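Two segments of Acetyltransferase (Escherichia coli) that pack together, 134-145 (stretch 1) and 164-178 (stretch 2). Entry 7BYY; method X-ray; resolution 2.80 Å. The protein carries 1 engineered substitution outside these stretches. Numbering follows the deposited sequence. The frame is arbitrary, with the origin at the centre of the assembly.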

ATOM      1  N   PRO A 134      -1.194  -6.693   0.421  1.00 46.15           N
ATOM      2  CA  PRO A 134      -2.471  -7.037  -0.215  1.00 43.14           C
ATOM      3  C   PRO A 134      -3.412  -5.846  -0.253  1.00 40.84           C
ATOM      4  O   PRO A 134      -3.544  -5.102   0.722  1.00 39.49           O
ATOM      5  N   ILE A 135      -4.061  -5.668  -1.401  1.00 40.65           N
ATOM      6  CA  ILE A 135      -5.064  -4.631  -1.582  1.00 42.10           C
ATOM      7  C   ILE A 135      -6.268  -5.252  -2.276  1.00 42.79           C
ATOM      8  O   ILE A 135      -6.171  -6.292  -2.928  1.00 43.95           O
ATOM      9  N   LYS A 136      -7.423  -4.611  -2.106  1.00 43.67           N
ATOM     10  CA  LYS A 136      -8.655  -5.130  -2.685  1.00 46.81           C
ATOM     11  C   LYS A 136      -8.867  -4.691  -4.127  1.00 50.19           C
ATOM     12  O   LYS A 136      -9.581  -5.374  -4.869  1.00 49.92           O
ATOM     13  N   GLY A 137      -8.261  -3.585  -4.541  1.00 54.25           N
ATOM     14  CA  GLY A 137      -8.423  -3.120  -5.905  1.00 54.41           C
ATOM     15  C   GLY A 137      -7.865  -1.720  -6.064  1.00 52.00           C
ATOM     16  O   GLY A 137      -6.992  -1.296  -5.306  1.00 50.91           O
ATOM     17  N   VAL A 138      -8.386  -1.013  -7.063  1.00 44.37           N
ATOM     18  CA  VAL A 138      -7.964   0.346  -7.374  1.00 40.09           C
ATOM     19  C   VAL A 138      -9.184   1.256  -7.334  1.00 39.84           C
ATOM     20  O   VAL A 138     -10.215   0.958  -7.951  1.00 37.51           O
ATOM     21  N   TYR A 139      -9.063   2.360  -6.607  1.00 38.12           N
ATOM     22  CA  TYR A 139     -10.107   3.364  -6.492  1.00 35.90           C
ATOM     23  C   TYR A 139      -9.663   4.637  -7.199  1.00 35.70           C
ATOM     24  O   TYR A 139      -8.473   4.960  -7.242  1.00 32.88           O
ATOM     25  N   LEU A 140     -10.625   5.361  -7.767  1.00 37.54           N
ATOM     26  CA  LEU A 140     -10.320   6.624  -8.422  1.00 37.49           C
ATOM     27  C   LEU A 140     -11.557   7.508  -8.421  1.00 38.87           C
ATOM     28  O   LEU A 140     -12.678   7.051  -8.185  1.00 42.49           O
ATOM     29  N   ASP A 141     -11.332   8.787  -8.697  1.00 39.10           N
ATOM     30  CA  ASP A 141     -12.389   9.789  -8.805  1.00 44.65           C
ATOM     31  C   ASP A 141     -12.307  10.363 -10.216  1.00 46.06           C
ATOM     32  O   ASP A 141     -11.474  11.231 -10.495  1.00 44.40           O
ATOM     33  N   ALA A 142     -13.171   9.880 -11.106  1.00 50.89           N
ATOM     34  CA  ALA A 142     -13.034  10.131 -12.535  1.00 56.68           C
ATOM     35  C   ALA A 142     -13.694  11.444 -12.938  1.00 62.61           C
ATOM     36  O   ALA A 142     -14.860  11.687 -12.613  1.00 62.99           O
ATOM     37  N   ASP A 143     -12.947  12.275 -13.655  1.00 68.46           N
ATOM     38  CA  ASP A 143     -13.529  13.451 -14.281  1.00 73.85           C
ATOM     39  C   ASP A 143     -14.565  13.015 -15.315  1.00 74.63           C
ATOM     40  O   ASP A 143     -14.393  11.972 -15.956  1.00 74.37           O
ATOM     41  N   PRO A 144     -15.656  13.772 -15.490  1.00 73.51           N
ATOM     42  CA  PRO A 144     -16.669  13.381 -16.488  1.00 70.64           C
ATOM     43  C   PRO A 144     -16.110  13.128 -17.878  1.00 65.35           C
ATOM     44  O   PRO A 144     -16.637  12.274 -18.600  1.00 63.88           O
ATOM     45  N   ALA A 145     -15.049  13.831 -18.273  1.00 62.57           N
ATOM     46  CA  ALA A 145     -14.424  13.585 -19.566  1.00 58.42           C
ATOM     47  C   ALA A 145     -13.637  12.281 -19.607  1.00 56.36           C
ATOM     48  O   ALA A 145     -13.015  11.990 -20.636  1.00 57.10           O
ATOM     49  N   ALA A 164     -16.307  17.360  -4.470  1.00119.66           N
ATOM     50  CA  ALA A 164     -15.353  18.504  -4.531  1.00116.89           C
ATOM     51  C   ALA A 164     -15.068  18.979  -5.966  1.00111.94           C
ATOM     52  O   ALA A 164     -14.262  19.923  -6.101  1.00111.63           O
ATOM     53  N   PHE A 165     -15.472  18.140  -6.927  1.00107.04           N
ATOM     54  CA  PHE A 165     -15.316  18.334  -8.393  1.00105.07           C
ATOM     55  C   PHE A 165     -16.223  17.326  -9.115  1.00103.97           C
ATOM     56  O   PHE A 165     -16.744  16.408  -8.452  1.00105.54           O
ATOM     57  N   GLY A 166     -16.403  17.485 -10.430  1.00102.80           N
ATOM     58  CA  GLY A 166     -17.262  16.573 -11.204  1.00101.93           C
ATOM     59  C   GLY A 166     -16.900  15.120 -10.949  1.00 97.98           C
ATOM     60  O   GLY A 166     -17.760  14.251 -11.189  1.00 99.85           O
ATOM     61  N   ALA A 167     -15.671  14.864 -10.489  1.00102.13           N
ATOM     62  CA  ALA A 167     -15.183  13.478 -10.301  1.00105.59           C
ATOM     63  C   ALA A 167     -16.188  12.620  -9.520  1.00 44.23           C
ATOM     64  O   ALA A 167     -16.762  13.105  -8.530  1.00 45.63           O
ATOM     65  N   VAL A 168     -16.352  11.375  -9.979  1.00 43.64           N
ATOM     66  CA  VAL A 168     -17.227  10.344  -9.424  1.00 44.53           C
ATOM     67  C   VAL A 168     -16.373   9.169  -8.959  1.00 42.57           C
ATOM     68  O   VAL A 168     -15.327   8.890  -9.562  1.00 40.76           O
ATOM     69  N   PRO A 169     -16.765   8.458  -7.905  1.00 42.99           N
ATOM     70  CA  PRO A 169     -15.961   7.318  -7.453  1.00 41.26           C
ATOM     71  C   PRO A 169     -16.137   6.113  -8.363  1.00 41.06           C
ATOM     72  O   PRO A 169     -17.249   5.774  -8.776  1.00 42.78           O
ATOM     73  N   MET A 170     -15.016   5.472  -8.686  1.00 39.12           N
ATOM     74  CA  MET A 170     -15.010   4.259  -9.491  1.00 42.55           C
ATOM     75  C   MET A 170     -14.052   3.256  -8.863  1.00 41.22           C
ATOM     76  O   MET A 170     -13.075   3.633  -8.209  1.00 37.76           O
ATOM     77  N   PHE A 171     -14.339   1.970  -9.065  1.00 43.54           N
ATOM     78  CA  PHE A 171     -13.601   0.905  -8.404  1.00 42.60           C
ATOM     79  C   PHE A 171     -13.375  -0.250  -9.369  1.00 42.63           C
ATOM     80  O   PHE A 171     -14.218  -0.544 -10.221  1.00 42.78           O
ATOM     81  N   LEU A 172     -12.224  -0.904  -9.220  1.00 40.83           N
ATOM     82  CA  LEU A 172     -11.882  -2.089 -10.005  1.00 40.39           C
ATOM     83  C   LEU A 172     -11.187  -3.078  -9.079  1.00 37.46           C
ATOM     84  O   LEU A 172     -10.087  -2.802  -8.593  1.00 32.52           O
ATOM     85  N   ALA A 173     -11.821  -4.224  -8.842  1.00 39.71           N
ATOM     86  CA  ALA A 173     -11.286  -5.204  -7.909  1.00 38.69           C
ATOM     87  C   ALA A 173      -9.966  -5.778  -8.420  1.00 41.78           C
ATOM     88  O   ALA A 173      -9.675  -5.776  -9.620  1.00 44.56           O
ATOM     89  N   ILE A 174      -9.161  -6.282  -7.481  1.00 40.17           N
ATOM     90  CA  ILE A 174      -7.833  -6.778  -7.830  1.00 36.13           C
ATOM     91  C   ILE A 174      -7.924  -8.055  -8.658  1.00 35.25           C
ATOM     92  O   ILE A 174      -7.047  -8.327  -9.487  1.00 32.16           O
ATOM     93  N   GLN A 175      -8.976  -8.853  -8.460  1.00 42.13           N
ATOM     94  CA  GLN A 175      -9.120 -10.090  -9.221  1.00 47.24           C
ATOM     95  C   GLN A 175      -9.197  -9.811 -10.719  1.00 45.73           C
ATOM     96  O   GLN A 175      -8.618 -10.547 -11.527  1.00 45.94           O
ATOM     97  N   HIS A 176      -9.889  -8.738 -11.107  1.00 42.43           N
ATOM     98  CA  HIS A 176     -10.004  -8.404 -12.521  1.00 42.09           C
ATOM     99  C   HIS A 176      -8.717  -7.801 -13.073  1.00 37.55           C
ATOM    100  O   HIS A 176      -8.435  -7.942 -14.268  1.00 37.52           O
ATOM    101  N   ILE A 177      -7.928  -7.131 -12.232  1.00 36.42           N
ATOM    102  CA  ILE A 177      -6.660  -6.580 -12.702  1.00 35.80           C
ATOM    103  C   ILE A 177      -5.665  -7.697 -12.983  1.00 40.29           C
ATOM    104  O   ILE A 177      -4.961  -7.679 -14.001  1.00 41.54           O
ATOM    105  N   LEU A 178      -5.593  -8.689 -12.090  1.00 40.95           N
ATOM    106  CA  LEU A 178      -4.699  -9.821 -12.310  1.00 38.25           C
ATOM    107  C   LEU A 178      -5.104 -10.614 -13.547  1.00 40.87           C
ATOM    108  O   LEU A 178      -4.252 -10.972 -14.369  1.00 42.21           O
TER

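Strands 137-142 and 168-173 pair antiparallel, and the ladder of backbone hydrogen bonds, such as Val138 N to Leu172 O at 2.9 Å, fixes which side chains become neighbours. Val138, Leu140 and Ala142 share one face with Leu172, Met170 and Val168; Tyr139 and Asp141 share the other with Phe171 and Pro169.

On the first face, Leu140 (chi1 p, chi2 p) has its end come nearer the partner strand, setting CD1 3.6 Å from Met170 CB. Met170, m at chi1, t at chi2 and p at chi3, carries its SD to 3.7 Å from Ala142 CB, diagonally across the ladder. Val138, with chi1 t, meets the helix instead, its CG2 3.6 Å from the CD1 of Ile177, which points toward stretch 1.

On the other face the aromatics are both t at chi1 and lean across in opposite directions along the ladder. Tyr139 places OH 3.4 Å from Pro169 CB. Phe171 brings CZ 3.9 Å from Gly137 CA, occupying space that a CB on Gly137 would enter: an ideal one would lie 2.8 Å from that CZ and 2.3 Å from Leu172 O.

At the helix start, Ile174 (t, p) points toward stretch 1, and its CD1 meets Ile135 CD1 at 4.0 Å. At the far end, Asp143 (chi1 t) accepts a hydrogen bond at OD1 from Ala145 N, 3.2 Å away.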

ATOM      1  CB  PRO A 134      -3.027  -8.157   0.677  1.00 44.06           C
ATOM      2  CG  PRO A 134      -1.856  -8.634   1.489  1.00 46.82           C
ATOM      3  CD  PRO A 134      -0.988  -7.431   1.675  1.00 46.86           C
ATOM      4  CB  ILE A 135      -4.519  -3.417  -2.370  1.00 42.62           C
ATOM      5  CG1 ILE A 135      -3.947  -3.833  -3.731  1.00 43.25           C
ATOM      6  CG2 ILE A 135      -3.447  -2.707  -1.565  1.00 42.34           C
ATOM      7  CD1 ILE A 135      -4.968  -3.939  -4.843  1.00 47.89           C
ATOM      8  CB  LYS A 136      -9.857  -4.705  -1.838  1.00 44.34           C
ATOM      9  CG  LYS A 136      -9.929  -5.408  -0.494  1.00 41.51           C
ATOM     10  CD  LYS A 136     -10.005  -6.911  -0.677  1.00 40.53           C
ATOM     11  CE  LYS A 136     -10.052  -7.631   0.656  1.00 41.00           C
ATOM     12  NZ  LYS A 136     -10.439  -9.056   0.472  1.00 45.49           N
ATOM     13  CB  VAL A 138      -7.262   0.428  -8.741  1.00 38.05           C
ATOM     14  CG1 VAL A 138      -7.050   1.881  -9.142  1.00 37.30           C
ATOM     15  CG2 VAL A 138      -5.937  -0.311  -8.699  1.00 36.20           C
ATOM     16  CB  TYR A 139     -10.419   3.648  -5.017  1.00 32.73           C
ATOM     17  CG  TYR A 139     -11.352   4.813  -4.780  1.00 34.99           C
ATOM     18  CD1 TYR A 139     -10.855   6.095  -4.563  1.00 35.63           C
ATOM     19  CD2 TYR A 139     -12.727   4.633  -4.758  1.00 36.97           C
ATOM     20  CE1 TYR A 139     -11.700   7.162  -4.343  1.00 35.71           C
ATOM     21  CE2 TYR A 139     -13.581   5.697  -4.536  1.00 40.49           C
ATOM     22  CZ  TYR A 139     -13.062   6.959  -4.329  1.00 39.08           C
ATOM     23  OH  TYR A 139     -13.908   8.021  -4.107  1.00 40.96           O
ATOM     24  CB  LEU A 140      -9.801   6.412  -9.852  1.00 37.73           C
ATOM     25  CG  LEU A 140     -10.641   5.647 -10.877  1.00 35.91           C
ATOM     26  CD1 LEU A 140     -11.652   6.550 -11.564  1.00 34.93           C
ATOM     27  CD2 LEU A 140      -9.718   5.022 -11.906  1.00 34.31           C
ATOM     28  CB  ASP A 141     -12.228  10.864  -7.733  1.00 49.00           C
ATOM     29  CG  ASP A 141     -12.866  10.472  -6.412  1.00 55.02           C
ATOM     30  OD1 ASP A 141     -14.106  10.321  -6.366  1.00 59.28           O
ATOM     31  OD2 ASP A 141     -12.125  10.318  -5.417  1.00 55.32           O
ATOM     32  CB  ALA A 142     -13.641   8.981 -13.339  1.00 58.29           C
ATOM     33  CB  ASP A 143     -12.433  14.292 -14.943  1.00 78.62           C
ATOM     34  CG  ASP A 143     -12.896  15.696 -15.285  1.00 85.75           C
ATOM     35  OD1 ASP A 143     -13.562  15.869 -16.331  1.00 88.89           O
ATOM     36  OD2 ASP A 143     -12.596  16.627 -14.506  1.00 88.25           O
ATOM     37  CB  PRO A 144     -17.635  14.572 -16.481  1.00 72.99           C
ATOM     38  CG  PRO A 144     -17.536  15.107 -15.104  1.00 75.47           C
ATOM     39  CD  PRO A 144     -16.101  14.921 -14.682  1.00 74.38           C
ATOM     40  CB  ALA A 145     -13.509  14.752 -19.936  1.00 57.64           C
ATOM     41  CB  ALA A 164     -14.089  18.234  -3.745  1.00116.33           C
ATOM     42  CB  PHE A 165     -13.851  18.182  -8.809  1.00102.06           C
ATOM     43  CG  PHE A 165     -13.461  18.979 -10.028  1.00103.64           C
ATOM     44  CD1 PHE A 165     -13.342  20.358  -9.965  1.00106.09           C
ATOM     45  CD2 PHE A 165     -13.218  18.352 -11.239  1.00103.13           C
ATOM     46  CE1 PHE A 165     -12.984  21.093 -11.085  1.00106.46           C
ATOM     47  CE2 PHE A 165     -12.861  19.088 -12.359  1.00103.74           C
ATOM     48  CZ  PHE A 165     -12.744  20.456 -12.279  1.00105.61           C
ATOM     49  CB  ALA A 167     -13.839  13.504  -9.618  1.00106.60           C
ATOM     50  CB  VAL A 168     -18.278   9.886 -10.449  1.00 46.02           C
ATOM     51  CG1 VAL A 168     -19.362  10.944 -10.616  1.00 48.50           C
ATOM     52  CG2 VAL A 168     -17.623   9.559 -11.781  1.00 44.74           C
ATOM     53  CB  PRO A 169     -16.506   7.038  -6.047  1.00 42.24           C
ATOM     54  CG  PRO A 169     -17.915   7.513  -6.101  1.00 44.83           C
ATOM     55  CD  PRO A 169     -17.920   8.707  -7.023  1.00 45.19           C
ATOM     56  CB  MET A 170     -14.613   4.542 -10.951  1.00 41.89           C
ATOM     57  CG  MET A 170     -15.430   5.644 -11.622  1.00 39.94           C
ATOM     58  SD  MET A 170     -15.243   5.677 -13.418  1.00 39.88           S
ATOM     59  CE  MET A 170     -16.163   4.214 -13.889  1.00 41.20           C
ATOM     60  CB  PHE A 171     -14.341   0.406  -7.154  1.00 42.46           C
ATOM     61  CG  PHE A 171     -13.589  -0.639  -6.373  1.00 42.13           C
ATOM     62  CD1 PHE A 171     -12.581  -0.274  -5.493  1.00 41.09           C
ATOM     63  CD2 PHE A 171     -13.894  -1.983  -6.514  1.00 40.83           C
ATOM     64  CE1 PHE A 171     -11.892  -1.230  -4.771  1.00 39.38           C
ATOM     65  CE2 PHE A 171     -13.207  -2.946  -5.795  1.00 39.64           C
ATOM     66  CZ  PHE A 171     -12.205  -2.569  -4.923  1.00 38.34           C
ATOM     67  CB  LEU A 172     -10.991  -1.732 -11.193  1.00 39.23           C
ATOM     68  CG  LEU A 172     -10.578  -2.887 -12.106  1.00 38.54           C
ATOM     69  CD1 LEU A 172     -11.805  -3.578 -12.687  1.00 38.22           C
ATOM     70  CD2 LEU A 172      -9.665  -2.387 -13.211  1.00 38.07           C
ATOM     71  CB  ALA A 173     -12.297  -6.326  -7.675  1.00 37.24           C
ATOM     72  CB  ILE A 174      -6.987  -6.985  -6.559  1.00 32.93           C
ATOM     73  CG1 ILE A 174      -5.567  -7.429  -6.919  1.00 29.49           C
ATOM     74  CG2 ILE A 174      -7.647  -7.992  -5.621  1.00 31.91           C
ATOM     75  CD1 ILE A 174      -4.865  -6.502  -7.887  1.00 28.67           C
ATOM     76  CB  GLN A 175     -10.361 -10.853  -8.752  1.00 54.93           C
ATOM     77  CG  GLN A 175     -10.309 -11.307  -7.295  1.00 61.80           C
ATOM     78  CD  GLN A 175     -10.730 -10.216  -6.320  1.00 65.47           C
ATOM     79  OE1 GLN A 175     -11.281  -9.190  -6.718  1.00 64.62           O
ATOM     80  NE2 GLN A 175     -10.469 -10.438  -5.034  1.00 68.25           N
ATOM     81  CB  HIS A 176     -11.181  -7.449 -12.737  1.00 44.49           C
ATOM     82  CG  HIS A 176     -12.473  -7.945 -12.161  1.00 46.07           C
ATOM     83  ND1 HIS A 176     -13.306  -7.149 -11.405  1.00 47.03           N
ATOM     84  CD2 HIS A 176     -13.072  -9.158 -12.228  1.00 47.37           C
ATOM     85  CE1 HIS A 176     -14.362  -7.851 -11.031  1.00 48.17           C
ATOM     86  NE2 HIS A 176     -14.244  -9.072 -11.518  1.00 48.21           N
ATOM     87  CB  ILE A 177      -6.105  -5.569 -11.683  1.00 30.32           C
ATOM     88  CG1 ILE A 177      -7.099  -4.427 -11.474  1.00 30.63           C
ATOM     89  CG2 ILE A 177      -4.764  -5.027 -12.144  1.00 29.21           C
ATOM     90  CD1 ILE A 177      -6.579  -3.332 -10.580  1.00 29.52           C
ATOM     91  CB  LEU A 178      -4.682 -10.724 -11.077  1.00 33.87           C
ATOM     92  CG  LEU A 178      -4.195 -10.098  -9.770  1.00 31.11           C
ATOM     93  CD1 LEU A 178      -4.208 -11.118  -8.643  1.00 31.20           C
ATOM     94  CD2 LEU A 178      -2.806  -9.497  -9.944  1.00 29.56           C
TER